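Local coordinates for tail fiber protein (Pseudomonas aeruginosa, PDB 6CL6), which forms the trimeric tail fiber of the R2 pyocin, a contractile injection system, and probably binds the receptor on the target cell surface, at residues L57-H62 / Y71-S76; S87-S92 / M99-S104; S177-Y182 / H199-F204; Q331-H336 / A361-S366. All coordinates share one frame; numbering follows the deposited sequence.

How the interactions relate
The four contacts follow one another along a very elongated chain. Interactions 1 and 2 come first and lie in the same antiparallel sheet, with centres about 9 Å apart. Strand 72-79 of the first pairs with strand 85-92 of the second, so 57-60, 72-79, 85-92 and 99-104 run as a meander. Interaction 3 belongs to the next sheet, its centre about 33 Å from that of interaction 2. Interaction 4 lies on the opposite side of the chain's centre, in the C-terminal sheet, about 147 Å from interaction 3 between centres. Each contact also meets another subunit, so the trimer packs together at widely spaced levels of the fiber.

Interaction 1: residues L57-H62 / Y71-S76; sequences LMLTNH and YFYIQS
Thr60 OG1 is held by two bonds: it accepts from His62 N, 2.9 Å away, and is also hydrogen-bonded to Ser48 O. The bond to His62 N closes an ST turn at the end of strand 57-60. This strand and strand 72-79 form an antiparallel beta hairpin at the edge, within this chain, of a five-stranded sheet. Two hydrogen-bonded pairs join them, Met58 with Ile74 and Thr60 with Phe72. The shortest bond runs from Ile74 N to Met58 O, 2.8 Å and nearly straight at 170°. In all four backbone bonds the donor sits above the carbonyl plane.

The side chains of Met58, Thr60, Phe72 and Ile74 share one face. Met58 and Ile74 lie side by side there, with Met58 CG 4.0 Å from Ile74 CB. Thr60 CG2 crosses obliquely to the tip of Ile74, and Phe72 and Ile74 also pack on strand 85-92. The other face carries Leu57, Leu59, Tyr73 and Gln75. It is turned to the second subunit, where Leu57 meets Met77 and Leu59 meets Tyr79 of that subunit. Leu59 has CG anti to its backbone N (chi1 170°). Its CD1 lies over the centre of the Tyr73 ring, 4.0 Å from the centroid, in a CH-pi contact.

Past the strand end, Asn61 lies flat on the Tyr71 ring. Amide and ring planes are only 8° apart and the two side chains point the same way. Asn61 CB is 3.5 Å from the Tyr71 ring centroid, over the ring face.

Interaction 2: residues S87-S92 / M99-S104; sequences SQIATS and MYVRVS
Segments 87-92 and 99-104 run antiparallel at 162°, their axes 4.6 Å apart at closest. They lie on the arms of a beta hairpin, strands 85-92 and 99-104. Between the segments, the hydrogen-bonded pairs are Gln88 with Arg102 and Ala90 with Tyr100. Gln88 N to Arg102 O is the straightest backbone bond, at 175°.

Gln88 and Arg102 lie side by side on the face of Ala90 and Tyr100. Arg102 NE, at 2.9 Å, and Arg102 NH2, at 3.0 Å, both donate to Gln88 OE1, which lies in the guanidinium plane. The NH2 bond uses an OE1 lone pair. Arg102 leaves the backbone in the crowded position (chi1 75°) and runs extended to NE. Asn51 takes a further bond from NH2, and Trp114 makes a cation-pi contact. Gln88 NE2 is bonded to Ser76 and Pro50, so both ends of the amide are bonded, consistent with a fixed rotation.

On the other face, Met99 CG lies 4.1 Å from Ile89 CG2. Met99 packs there on Met99 of both other subunits. Ser87 OG bonds Thr91 OG1 of the third subunit. Ser87 OG also donates to a water 2.7 Å away, which donates to Arg102 O.

Interaction 3: residues S177-Y182 / H199-F204; sequences SSNFIY and HSNTWF. With EDO (1,2-ethanediol), chain T.
Asn179 O accepts the one direct hydrogen bond between the segments, from Ser200 N at 3.1 Å. The donor lies above the carbonyl plane. His199 CA adds a CA-H...O contact to the same oxygen. Beside it, Phe180 and His199 point the same way, with Phe180 CE2 3.4 Å from His199 CD2. Their rings are oblique, with planes at 44°. Two waters bridge the segments. One, 2.7 Å from Ser178 O, donates to it and accepts from Asn201 N. The other donates to Asn179 OD1 and accepts from Asn201 ND2.

Two tight turns set these groups in place. Ser177 to Phe180 is a type I turn between strands 169-177 and 180-187, and His199 to Thr202 is a type I' turn between strands 193-199 and 202-208. They are neighbouring hairpin turns at one end of an up-and-down part of the six-stranded sheet. Farther along, Ile181 CG2 lies 4.1 Å from Trp203 CH2, and Arg196 makes a cation-pi contact with that indole.

Tyr188 of the third subunit meets His199 edge-to-face. A 1,2-ethanediol, probably from the crystallisation liquor, takes a weak bond at O1 from His199 NE2, 2.8 Å away. It is also hydrogen-bonded to Thr154 N of the third subunit.

Interaction 4: residues Q331-H336 / A361-S366; sequences QTSAFH and AQAVLS
This is a polar contact at the fraying end of a strand pair. Strand 324-331 leaves the C-terminal antiparallel sheet here, and the direct hydrogen bonds from the following loop to strand 363-371 all go to one carbonyl. Gln331 and Leu365 form the last non-hydrogen-bonded pair. The region belongs to the gp53-like C-terminal family, of the H-type lectin clan.

Val364 O is the centre of the contact. Thr332 OG1 donates to Val364 O at 2.7 Å, from well above the carbonyl plane. Thr332 N donates to Val364 O at 3.3 Å, nearly along the C=O axis. Thr332 can use both groups because OG1 sits between its backbone N and carbonyl carbon (chi1 71°). The same torsion places Thr332 CG2 3.7 Å from Ser366 OG. That hydroxyl is hydrogen-bonded to Asn330.

A water gives Val364 O a third donor, at 3.0 Å. The water also donates to Gln331 OE1, 2.7 Å away, and accepts from Ser333 OG at the same distance of 2.7 Å. The Gln331 chain bends at chi2 (-79°), which lays its amide alongside Leu365. Gln331 OE1 comes within 3.4 Å of Leu365 CD1. Gln331 NE2 is bonded to Asn357 and Ser342, so both ends of the buried amide are engaged. A bound calcium ion lies about 9 Å from the Gln331 side chain. Around the loop, Phe335 makes a cation-pi contact with Arg356 of the second subunit.

Val364 O thus has three donors, and the water donates both protons while accepting from Ser333 OG, so the hydrogen-bonding capacity here is well used.

Interaction 1: residues L57-H62 / Y71-S76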
# COMPACT_ATOMS: atom_id res chain seq x y z
N LEU A 57 -24.44 -15.87 70.40
CA LEU A 57 -23.08 -16.09 69.95
C LEU A 57 -22.72 -17.56 70.15
O LEU A 57 -22.95 -18.14 71.21
CB LEU A 57 -22.11 -15.16 70.70
CG LEU A 57 -20.64 -15.25 70.31
CD1 LEU A 57 -20.39 -14.74 68.95
CD2 LEU A 57 -19.79 -14.52 71.29
N MET A 58 -22.21 -18.19 69.08
CA MET A 58 -21.62 -19.51 69.16
C MET A 58 -20.40 -19.54 68.25
O MET A 58 -20.16 -18.62 67.45
CB MET A 58 -22.60 -20.61 68.75
CG MET A 58 -23.09 -20.45 67.32
SD MET A 58 -24.27 -21.72 66.83
CE MET A 58 -25.48 -21.63 68.14
N LEU A 59 -19.60 -20.59 68.41
CA LEU A 59 -18.44 -20.88 67.57
C LEU A 59 -18.58 -22.32 67.09
O LEU A 59 -18.77 -23.22 67.91
CB LEU A 59 -17.12 -20.72 68.31
CG LEU A 59 -15.80 -21.19 67.67
CD1 LEU A 59 -15.45 -20.36 66.45
CD2 LEU A 59 -14.69 -21.17 68.69
N THR A 60 -18.52 -22.54 65.78
CA THR A 60 -18.81 -23.87 65.30
C THR A 60 -18.19 -24.06 63.93
O THR A 60 -18.06 -23.11 63.16
CB THR A 60 -20.32 -24.14 65.25
OG1 THR A 60 -20.58 -25.42 64.72
CG2 THR A 60 -21.03 -23.09 64.44
N ASN A 61 -17.81 -25.31 63.65
CA ASN A 61 -17.39 -25.72 62.31
C ASN A 61 -18.45 -26.61 61.68
O ASN A 61 -18.17 -27.34 60.73
CB ASN A 61 -16.04 -26.42 62.35
CG ASN A 61 -16.08 -27.72 63.12
OD1 ASN A 61 -17.03 -28.00 63.83
ND2 ASN A 61 -15.01 -28.52 62.99
N HIS A 62 -19.64 -26.62 62.24
CA HIS A 62 -20.76 -27.36 61.67
C HIS A 62 -20.99 -26.99 60.21
O HIS A 62 -20.79 -25.85 59.77
CB HIS A 62 -22.01 -27.07 62.49
CG HIS A 62 -23.16 -27.96 62.16
ND1 HIS A 62 -23.97 -27.76 61.06
CD2 HIS A 62 -23.65 -29.05 62.80
CE1 HIS A 62 -24.89 -28.69 61.03
NE2 HIS A 62 -24.72 -29.48 62.07
N TYR A 71 -14.14 -23.33 61.20
CA TYR A 71 -14.81 -22.70 62.31
C TYR A 71 -15.18 -21.25 62.00
O TYR A 71 -14.39 -20.50 61.42
CB TYR A 71 -13.94 -22.73 63.56
CG TYR A 71 -13.84 -24.11 64.19
CD1 TYR A 71 -14.79 -24.57 65.10
CD2 TYR A 71 -12.80 -24.97 63.85
CE1 TYR A 71 -14.72 -25.83 65.64
CE2 TYR A 71 -12.70 -26.25 64.42
CZ TYR A 71 -13.66 -26.66 65.31
OH TYR A 71 -13.59 -27.90 65.86
N PHE A 72 -16.39 -20.86 62.39
CA PHE A 72 -16.82 -19.47 62.35
C PHE A 72 -17.53 -19.11 63.65
O PHE A 72 -18.36 -19.90 64.16
CB PHE A 72 -17.79 -19.20 61.16
CG PHE A 72 -17.09 -19.02 59.85
CD1 PHE A 72 -16.45 -20.07 59.22
CD2 PHE A 72 -17.01 -17.74 59.27
CE1 PHE A 72 -15.77 -19.87 58.01
CE2 PHE A 72 -16.33 -17.54 58.07
CZ PHE A 72 -15.73 -18.61 57.45
N TYR A 73 -17.24 -17.90 64.15
CA TYR A 73 -18.11 -17.27 65.14
C TYR A 73 -19.40 -16.87 64.47
O TYR A 73 -19.39 -16.28 63.38
CB TYR A 73 -17.45 -16.02 65.73
CG TYR A 73 -16.13 -16.23 66.40
CD1 TYR A 73 -14.95 -16.13 65.70
CD2 TYR A 73 -16.08 -16.46 67.77
CE1 TYR A 73 -13.74 -16.31 66.37
CE2 TYR A 73 -14.91 -16.60 68.42
CZ TYR A 73 -13.75 -16.54 67.73
OH TYR A 73 -12.57 -16.71 68.44
N ILE A 74 -20.53 -17.20 65.09
CA ILE A 74 -21.83 -16.94 64.50
C ILE A 74 -22.63 -16.15 65.50
O ILE A 74 -22.99 -16.68 66.56
CB ILE A 74 -22.57 -18.22 64.07
CG1 ILE A 74 -21.73 -18.98 63.00
CG2 ILE A 74 -23.93 -17.86 63.52
CD1 ILE A 74 -22.44 -20.09 62.30
N GLN A 75 -22.88 -14.88 65.18
CA GLN A 75 -23.81 -14.06 65.95
C GLN A 75 -25.23 -14.32 65.46
O GLN A 75 -25.47 -14.46 64.26
CB GLN A 75 -23.50 -12.57 65.81
CG GLN A 75 -22.11 -12.14 66.15
CD GLN A 75 -21.89 -10.69 65.74
OE1 GLN A 75 -22.51 -9.79 66.27
NE2 GLN A 75 -21.02 -10.49 64.75
N SER A 76 -26.18 -14.35 66.39
CA SER A 76 -27.58 -14.53 66.03
C SER A 76 -28.43 -13.46 66.68
O SER A 76 -28.22 -13.12 67.84
CB SER A 76 -28.10 -15.89 66.47
OG SER A 76 -27.44 -16.92 65.78

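Interaction 2: residues S87-S92 / M99-S104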
# COMPACT_ATOMS: atom_id res chain seq x y z
N SER A 87 -31.53 -13.56 62.15
CA SER A 87 -30.45 -13.11 61.28
C SER A 87 -29.15 -13.58 61.89
O SER A 87 -29.00 -13.57 63.11
CB SER A 87 -30.49 -11.59 61.16
OG SER A 87 -29.33 -11.09 60.61
N GLN A 88 -28.22 -14.02 61.04
CA GLN A 88 -26.92 -14.48 61.50
C GLN A 88 -25.78 -13.87 60.72
O GLN A 88 -25.84 -13.72 59.49
CB GLN A 88 -26.81 -16.01 61.44
CG GLN A 88 -27.67 -16.70 62.46
CD GLN A 88 -27.44 -18.19 62.44
OE1 GLN A 88 -27.08 -18.77 61.40
NE2 GLN A 88 -27.61 -18.81 63.59
N ILE A 89 -24.74 -13.49 61.47
CA ILE A 89 -23.50 -12.96 60.94
C ILE A 89 -22.38 -13.91 61.35
O ILE A 89 -22.19 -14.17 62.54
CB ILE A 89 -23.19 -11.55 61.47
CG1 ILE A 89 -24.29 -10.58 61.09
CG2 ILE A 89 -21.81 -11.10 61.00
CD1 ILE A 89 -24.27 -9.31 61.86
N ALA A 90 -21.62 -14.38 60.37
CA ALA A 90 -20.53 -15.32 60.60
C ALA A 90 -19.21 -14.64 60.29
O ALA A 90 -19.06 -14.00 59.23
CB ALA A 90 -20.72 -16.58 59.75
N THR A 91 -18.25 -14.76 61.21
CA THR A 91 -16.91 -14.24 61.01
C THR A 91 -15.92 -15.36 61.29
O THR A 91 -16.15 -16.21 62.15
CB THR A 91 -16.64 -13.03 61.89
OG1 THR A 91 -16.97 -13.36 63.26
CG2 THR A 91 -17.51 -11.86 61.42
N SER A 92 -14.81 -15.34 60.56
CA SER A 92 -13.89 -16.46 60.56
C SER A 92 -13.16 -16.58 61.88
O SER A 92 -12.87 -15.59 62.55
CB SER A 92 -12.87 -16.30 59.40
OG SER A 92 -12.27 -15.00 59.45
N MET A 99 -16.27 -12.60 56.36
CA MET A 99 -17.60 -12.39 56.96
C MET A 99 -18.69 -12.80 55.99
O MET A 99 -18.60 -12.55 54.78
CB MET A 99 -17.81 -10.91 57.32
CG MET A 99 -19.17 -10.59 57.93
SD MET A 99 -19.46 -8.81 58.19
CE MET A 99 -18.25 -8.47 59.45
N TYR A 100 -19.75 -13.41 56.55
CA TYR A 100 -20.93 -13.86 55.84
C TYR A 100 -22.17 -13.45 56.63
O TYR A 100 -22.12 -13.23 57.84
CB TYR A 100 -20.93 -15.39 55.65
CG TYR A 100 -19.77 -15.87 54.83
CD1 TYR A 100 -18.50 -16.00 55.40
CD2 TYR A 100 -19.93 -16.20 53.47
CE1 TYR A 100 -17.42 -16.43 54.65
CE2 TYR A 100 -18.85 -16.63 52.71
CZ TYR A 100 -17.59 -16.74 53.32
OH TYR A 100 -16.50 -17.13 52.58
N VAL A 101 -23.31 -13.40 55.93
CA VAL A 101 -24.60 -13.09 56.55
C VAL A 101 -25.66 -14.01 55.96
O VAL A 101 -25.59 -14.40 54.78
CB VAL A 101 -24.96 -11.60 56.35
CG1 VAL A 101 -25.22 -11.30 54.87
CG2 VAL A 101 -26.17 -11.24 57.19
N ARG A 102 -26.64 -14.39 56.80
CA ARG A 102 -27.80 -15.16 56.33
C ARG A 102 -29.02 -14.86 57.21
O ARG A 102 -28.97 -14.06 58.16
CB ARG A 102 -27.54 -16.65 56.24
CG ARG A 102 -27.51 -17.40 57.56
CD ARG A 102 -27.55 -18.90 57.37
NE ARG A 102 -27.50 -19.58 58.66
CZ ARG A 102 -27.66 -20.86 58.84
NH1 ARG A 102 -27.86 -21.65 57.81
NH2 ARG A 102 -27.62 -21.36 60.06
N VAL A 103 -30.14 -15.51 56.88
CA VAL A 103 -31.41 -15.17 57.48
C VAL A 103 -32.34 -16.37 57.45
O VAL A 103 -32.35 -17.15 56.49
CB VAL A 103 -32.04 -13.93 56.80
CG1 VAL A 103 -32.40 -14.26 55.38
CG2 VAL A 103 -33.27 -13.45 57.58
N SER A 104 -33.11 -16.53 58.51
CA SER A 104 -34.24 -17.43 58.52
C SER A 104 -35.53 -16.63 58.72
O SER A 104 -35.67 -15.88 59.69
CB SER A 104 -34.13 -18.49 59.61
OG SER A 104 -35.35 -19.25 59.68
O HOH W 1 -29.65 -11.25 57.93

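Interaction 3: residues S177-Y182 / H199-F204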
# COMPACT_ATOMS: atom_id res chain seq x y z
N SER A 177 -16.44 -20.14 34.72
CA SER A 177 -16.64 -21.49 35.24
C SER A 177 -15.35 -22.27 35.00
O SER A 177 -14.42 -21.79 34.33
CB SER A 177 -17.82 -22.18 34.57
OG SER A 177 -17.48 -22.52 33.25
N SER A 178 -15.31 -23.48 35.54
CA SER A 178 -14.12 -24.30 35.39
C SER A 178 -13.78 -24.54 33.93
O SER A 178 -12.60 -24.65 33.57
CB SER A 178 -14.36 -25.64 36.13
OG SER A 178 -15.55 -26.25 35.66
N ASN A 179 -14.77 -24.63 33.05
CA ASN A 179 -14.49 -24.88 31.64
C ASN A 179 -14.42 -23.63 30.80
O ASN A 179 -14.31 -23.75 29.58
CB ASN A 179 -15.53 -25.83 31.05
CG ASN A 179 -15.27 -27.27 31.45
OD1 ASN A 179 -14.16 -27.60 31.92
ND2 ASN A 179 -16.24 -28.12 31.27
N PHE A 180 -14.49 -22.44 31.40
CA PHE A 180 -14.38 -21.17 30.68
C PHE A 180 -13.73 -20.14 31.63
O PHE A 180 -14.41 -19.49 32.42
CB PHE A 180 -15.73 -20.68 30.19
CG PHE A 180 -16.39 -21.56 29.18
CD1 PHE A 180 -17.22 -22.61 29.59
CD2 PHE A 180 -16.21 -21.33 27.82
CE1 PHE A 180 -17.84 -23.42 28.66
CE2 PHE A 180 -16.83 -22.11 26.89
CZ PHE A 180 -17.65 -23.18 27.32
N ILE A 181 -12.40 -20.06 31.56
CA ILE A 181 -11.61 -19.11 32.32
C ILE A 181 -11.11 -18.07 31.33
O ILE A 181 -10.29 -18.40 30.47
CB ILE A 181 -10.42 -19.74 33.05
CG1 ILE A 181 -10.82 -20.91 33.94
CG2 ILE A 181 -9.67 -18.65 33.86
CD1 ILE A 181 -11.67 -20.56 35.10
N TYR A 182 -11.60 -16.84 31.42
CA TYR A 182 -11.19 -15.77 30.49
C TYR A 182 -10.10 -14.92 31.15
O TYR A 182 -10.15 -14.67 32.37
CB TYR A 182 -12.40 -14.91 30.14
CG TYR A 182 -13.45 -15.64 29.34
CD1 TYR A 182 -14.44 -16.41 29.95
CD2 TYR A 182 -13.47 -15.54 27.95
CE1 TYR A 182 -15.38 -17.07 29.21
CE2 TYR A 182 -14.44 -16.18 27.21
CZ TYR A 182 -15.37 -16.96 27.83
OH TYR A 182 -16.33 -17.61 27.09
N HIS A 199 -10.49 -23.19 27.79
CA HIS A 199 -11.74 -23.88 27.45
C HIS A 199 -11.55 -25.37 27.74
O HIS A 199 -10.65 -25.99 27.16
CB HIS A 199 -12.14 -23.67 26.00
CG HIS A 199 -13.33 -24.47 25.60
ND1 HIS A 199 -13.33 -25.32 24.52
CD2 HIS A 199 -14.55 -24.59 26.18
CE1 HIS A 199 -14.51 -25.91 24.43
NE2 HIS A 199 -15.27 -25.47 25.42
N SER A 200 -12.36 -25.92 28.63
CA SER A 200 -12.24 -27.32 29.07
C SER A 200 -10.79 -27.68 29.32
O SER A 200 -10.27 -28.69 28.83
CB SER A 200 -12.89 -28.26 28.07
OG SER A 200 -14.30 -28.15 28.15
N ASN A 201 -10.13 -26.81 30.07
CA ASN A 201 -8.79 -27.00 30.61
C ASN A 201 -7.68 -26.87 29.58
O ASN A 201 -6.52 -27.13 29.91
CB ASN A 201 -8.68 -28.35 31.34
CG ASN A 201 -9.66 -28.47 32.52
OD1 ASN A 201 -9.53 -27.76 33.51
ND2 ASN A 201 -10.65 -29.37 32.40
N THR A 202 -7.98 -26.41 28.36
CA THR A 202 -6.94 -26.13 27.36
C THR A 202 -7.00 -24.66 26.97
O THR A 202 -8.05 -24.17 26.58
CB THR A 202 -7.13 -27.01 26.12
OG1 THR A 202 -7.03 -28.39 26.49
CG2 THR A 202 -6.08 -26.69 25.07
N TRP A 203 -5.87 -23.97 27.05
CA TRP A 203 -5.84 -22.55 26.73
C TRP A 203 -5.79 -22.33 25.22
O TRP A 203 -4.96 -22.90 24.52
CB TRP A 203 -4.65 -21.87 27.38
CG TRP A 203 -4.71 -21.83 28.86
CD1 TRP A 203 -4.19 -22.76 29.72
CD2 TRP A 203 -5.30 -20.80 29.67
NE1 TRP A 203 -4.44 -22.39 31.02
CE2 TRP A 203 -5.11 -21.19 31.02
CE3 TRP A 203 -5.96 -19.59 29.39
CZ2 TRP A 203 -5.56 -20.42 32.09
CZ3 TRP A 203 -6.43 -18.82 30.49
CH2 TRP A 203 -6.22 -19.24 31.80
N PHE A 204 -6.71 -21.51 24.73
CA PHE A 204 -6.61 -20.94 23.40
C PHE A 204 -5.44 -19.97 23.34
O PHE A 204 -5.03 -19.43 24.36
CB PHE A 204 -7.90 -20.21 23.03
CG PHE A 204 -8.97 -21.10 22.50
CD1 PHE A 204 -8.93 -21.53 21.18
CD2 PHE A 204 -10.03 -21.50 23.30
CE1 PHE A 204 -9.93 -22.35 20.67
CE2 PHE A 204 -11.01 -22.32 22.79
CZ PHE A 204 -10.96 -22.75 21.47
C1 EDO T . -18.21 -24.20 23.94
O1 EDO T . -17.76 -25.55 24.06
C2 EDO T . -18.84 -24.02 22.55
O2 EDO T . -20.19 -24.50 22.60
O HOH W 2 -11.14 -24.35 31.31
O HOH W 3 -13.46 -29.06 33.91

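Interaction 4: residues Q331-H336 / A361-S366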
# COMPACT_ATOMS: atom_id res chain seq x y z
N GLN A 331 29.77 14.74 -101.18
CA GLN A 331 29.01 14.70 -102.42
C GLN A 331 27.97 13.60 -102.36
O GLN A 331 28.30 12.44 -102.13
CB GLN A 331 29.94 14.47 -103.63
CG GLN A 331 31.01 15.52 -103.83
CD GLN A 331 30.47 16.79 -104.50
OE1 GLN A 331 29.32 16.82 -104.93
NE2 GLN A 331 31.31 17.83 -104.57
N THR A 332 26.70 13.95 -102.60
CA THR A 332 25.61 12.99 -102.55
C THR A 332 25.17 12.51 -103.92
O THR A 332 24.22 11.73 -104.00
CB THR A 332 24.40 13.56 -101.82
OG1 THR A 332 23.78 14.57 -102.63
CG2 THR A 332 24.81 14.16 -100.49
N SER A 333 25.82 12.96 -105.01
CA SER A 333 25.40 12.58 -106.34
C SER A 333 26.42 11.66 -107.01
O SER A 333 27.54 11.46 -106.53
CB SER A 333 25.16 13.82 -107.23
OG SER A 333 26.39 14.50 -107.47
N ALA A 334 26.00 11.09 -108.13
CA ALA A 334 26.85 10.26 -108.98
C ALA A 334 27.64 11.18 -109.90
O ALA A 334 27.42 11.26 -111.11
CB ALA A 334 26.00 9.26 -109.76
N PHE A 335 28.56 11.90 -109.29
CA PHE A 335 29.37 12.88 -110.01
C PHE A 335 30.24 12.21 -111.07
O PHE A 335 30.76 11.11 -110.90
CB PHE A 335 30.27 13.64 -109.02
CG PHE A 335 31.18 12.77 -108.21
CD1 PHE A 335 32.35 12.25 -108.74
CD2 PHE A 335 30.90 12.51 -106.86
CE1 PHE A 335 33.20 11.47 -107.99
CE2 PHE A 335 31.73 11.73 -106.11
CZ PHE A 335 32.88 11.20 -106.64
N HIS A 336 30.43 12.92 -112.18
CA HIS A 336 31.28 12.40 -113.25
C HIS A 336 32.69 12.18 -112.75
O HIS A 336 33.33 13.14 -112.26
CB HIS A 336 31.31 13.35 -114.42
CG HIS A 336 31.87 12.73 -115.66
ND1 HIS A 336 33.22 12.49 -115.81
CD2 HIS A 336 31.28 12.27 -116.78
CE1 HIS A 336 33.43 11.93 -116.99
NE2 HIS A 336 32.27 11.78 -117.60
N ALA A 361 29.27 21.13 -111.58
CA ALA A 361 27.83 21.22 -111.81
C ALA A 361 27.15 21.47 -110.48
O ALA A 361 27.66 21.12 -109.43
CB ALA A 361 27.26 19.95 -112.45
N GLN A 362 25.98 22.11 -110.55
CA GLN A 362 25.14 22.23 -109.36
C GLN A 362 24.96 20.85 -108.72
O GLN A 362 24.69 19.86 -109.41
CB GLN A 362 23.77 22.81 -109.74
CG GLN A 362 22.84 23.05 -108.56
CD GLN A 362 21.58 23.82 -108.92
OE1 GLN A 362 21.55 25.05 -108.87
NE2 GLN A 362 20.53 23.09 -109.29
N ALA A 363 25.12 20.80 -107.39
CA ALA A 363 25.12 19.50 -106.75
C ALA A 363 24.70 19.65 -105.30
O ALA A 363 24.98 20.65 -104.65
CB ALA A 363 26.48 18.80 -106.80
N VAL A 364 24.05 18.61 -104.80
CA VAL A 364 23.65 18.56 -103.40
C VAL A 364 24.78 17.95 -102.60
O VAL A 364 25.24 16.84 -102.90
CB VAL A 364 22.36 17.76 -103.22
CG1 VAL A 364 22.08 17.63 -101.74
CG2 VAL A 364 21.18 18.47 -103.93
N LEU A 365 25.24 18.67 -101.58
CA LEU A 365 26.25 18.19 -100.65
C LEU A 365 25.64 18.06 -99.26
O LEU A 365 24.91 18.94 -98.80
CB LEU A 365 27.45 19.14 -100.61
CG LEU A 365 28.47 18.99 -101.76
CD1 LEU A 365 27.84 19.29 -103.12
CD2 LEU A 365 29.67 19.90 -101.50
N SER A 366 25.92 16.94 -98.61
CA SER A 366 25.59 16.82 -97.20
C SER A 366 26.77 17.29 -96.37
O SER A 366 27.90 17.43 -96.87
CB SER A 366 25.21 15.39 -96.84
OG SER A 366 26.28 14.50 -97.12
O HOH W 4 26.86 15.64 -105.09